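Local coordinates for protein glutamine cyclotransferase (PDB 6QRO) that probably cyclises N-terminal glutamine to pyroglutamate as a zinc-dependent type II glutaminyl cyclase with an M28 peptidase-like alpha/beta fold, at residues 59-64 with 90-95. Residues are numbered along the deposited sequence; the frame is centred on the assembly and turned at random.
Sequences DYLAGE and QNIVGA
I92 reaches from strand 86-96 to helix 52-67 and meets L61 and A62 with two separate branches. Its CG1 lies beside the backbone N (chi1 -55°), and the extended second torsion carries CD1 out to L61, where it rests 3.9 Å from L61 CB. The other branch, CG2, stands anti to that N and reaches A62, with I92 CG2 3.8 Å from A62 CB. The same methyl lies 3.9 Å from A62 CA, so it sits against the helix backbone itself. L61 runs across I92 at about a right angle; L61 CB makes the closer touch, and L61 CD1 comes second, at 4.2 Å from I92 CD1. The leucine also packs on V139 and L143 of helix 132-151. A62 touches V72 of the edge strand 71-80 as well, and the I92 backbone is hydrogen-bonded to F162 of strand 157-163. The contact thus packs a helix on one face of the mixed sheet, away from the zinc site. Consistent with the small A62 side chain, the A62 CA and I92 CA atoms come within 6.3 Å. No hydrogen bond joins the two segments, and the touching groups are aliphatic: cohesion here rests on dispersion and the burial of hydrocarbon.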
loop_
_atom_site.group_PDB
_atom_site.type_symbol
_atom_site.label_atom_id
_atom_site.label_comp_id
_atom_site.label_asym_id
_atom_site.label_seq_id
_atom_site.Cartn_x
_atom_site.Cartn_y
_atom_site.Cartn_z
ATOM N N ASP A 59 10.924 11.880 4.451
ATOM C CA ASP A 59 12.013 12.354 3.596
ATOM C C ASP A 59 12.584 11.222 2.772
ATOM O O ASP A 59 12.840 11.379 1.574
ATOM C CB ASP A 59 13.147 13.005 4.402
ATOM C CG ASP A 59 12.835 14.408 4.824
ATOM O OD1 ASP A 59 11.960 15.032 4.208
ATOM O OD2 ASP A 59 13.493 14.918 5.747
ATOM N N TYR A 60 12.765 10.063 3.396
ATOM C CA TYR A 60 13.399 8.948 2.716
ATOM C C TYR A 60 12.556 8.483 1.532
ATOM O O TYR A 60 13.069 8.322 0.416
ATOM C CB TYR A 60 13.639 7.822 3.717
ATOM C CG TYR A 60 14.125 6.579 3.076
ATOM C CD1 TYR A 60 15.419 6.507 2.571
ATOM C CD2 TYR A 60 13.311 5.463 2.981
ATOM C CE1 TYR A 60 15.878 5.364 1.977
ATOM C CE2 TYR A 60 13.770 4.308 2.386
ATOM C CZ TYR A 60 15.047 4.270 1.885
ATOM O OH TYR A 60 15.504 3.126 1.294
ATOM N N LEU A 61 11.248 8.322 1.744
ATOM C CA LEU A 61 10.379 7.836 0.678
ATOM C C LEU A 61 10.308 8.816 -0.490
ATOM O O LEU A 61 10.505 8.431 -1.645
ATOM C CB LEU A 61 8.987 7.594 1.239
ATOM C CG LEU A 61 8.926 6.436 2.228
ATOM C CD1 LEU A 61 7.502 6.310 2.748
ATOM C CD2 LEU A 61 9.376 5.177 1.515
ATOM N N ALA A 62 10.051 10.097 -0.206
ATOM C CA ALA A 62 9.990 11.096 -1.271
ATOM C C ALA A 62 11.334 11.254 -1.980
ATOM O O ALA A 62 11.388 11.377 -3.212
ATOM C CB ALA A 62 9.513 12.422 -0.700
ATOM N N GLY A 63 12.430 11.240 -1.220
ATOM C CA GLY A 63 13.742 11.364 -1.829
ATOM C C GLY A 63 14.022 10.263 -2.830
ATOM O O GLY A 63 14.519 10.526 -3.926
ATOM N N GLU A 64 13.661 9.023 -2.485
ATOM C CA GLU A 64 13.871 7.892 -3.388
ATOM C C GLU A 64 13.036 8.022 -4.646
ATOM O O GLU A 64 13.486 7.637 -5.728
ATOM C CB GLU A 64 13.560 6.566 -2.689
ATOM C CG GLU A 64 14.641 6.169 -1.710
ATOM C CD GLU A 64 15.981 5.967 -2.387
ATOM O OE1 GLU A 64 16.088 5.146 -3.307
ATOM O OE2 GLU A 64 16.932 6.669 -2.017
ATOM N N GLN A 90 1.740 13.246 5.662
ATOM C CA GLN A 90 2.348 13.509 4.360
ATOM C C GLN A 90 1.863 12.430 3.398
ATOM O O GLN A 90 2.211 11.261 3.565
ATOM C CB GLN A 90 3.882 13.513 4.396
ATOM C CG GLN A 90 4.576 14.586 5.206
ATOM C CD GLN A 90 5.075 14.112 6.559
ATOM O OE1 GLN A 90 4.995 12.941 6.882
ATOM N NE2 GLN A 90 5.645 15.027 7.329
ATOM N N ASN A 91 1.005 12.801 2.440
ATOM C CA ASN A 91 0.741 11.958 1.274
ATOM C C ASN A 91 1.836 12.203 0.237
ATOM O O ASN A 91 2.046 13.346 -0.187
ATOM C CB ASN A 91 -0.622 12.249 0.652
ATOM C CG ASN A 91 -1.798 11.849 1.553
ATOM O OD1 ASN A 91 -1.720 10.910 2.345
ATOM N ND2 ASN A 91 -2.907 12.536 1.378
ATOM N N ILE A 92 2.523 11.138 -0.175
ATOM C CA ILE A 92 3.705 11.248 -1.032
ATOM C C ILE A 92 3.358 10.715 -2.419
ATOM O O ILE A 92 3.025 9.533 -2.577
ATOM C CB ILE A 92 4.907 10.507 -0.425
ATOM C CG1 ILE A 92 5.158 11.021 0.994
ATOM C CG2 ILE A 92 6.154 10.719 -1.303
ATOM C CD1 ILE A 92 6.017 10.111 1.854
ATOM N N VAL A 93 3.432 11.591 -3.420
ATOM C CA VAL A 93 3.064 11.266 -4.792
ATOM C C VAL A 93 4.306 11.384 -5.665
ATOM O O VAL A 93 4.921 12.455 -5.755
ATOM C CB VAL A 93 1.944 12.173 -5.337
ATOM C CG1 VAL A 93 1.646 11.812 -6.812
ATOM C CG2 VAL A 93 0.686 12.046 -4.502
ATOM N N GLY A 94 4.633 10.304 -6.358
ATOM C CA GLY A 94 5.683 10.348 -7.348
ATOM C C GLY A 94 5.008 10.180 -8.684
ATOM O O GLY A 94 4.384 9.146 -8.953
ATOM N N ALA A 95 5.048 11.232 -9.485
ATOM C CA ALA A 95 4.417 11.243 -10.794
ATOM C C ALA A 95 5.515 11.030 -11.822
ATOM O O ALA A 95 6.428 11.853 -11.941
ATOM C CB ALA A 95 3.679 12.554 -11.051
#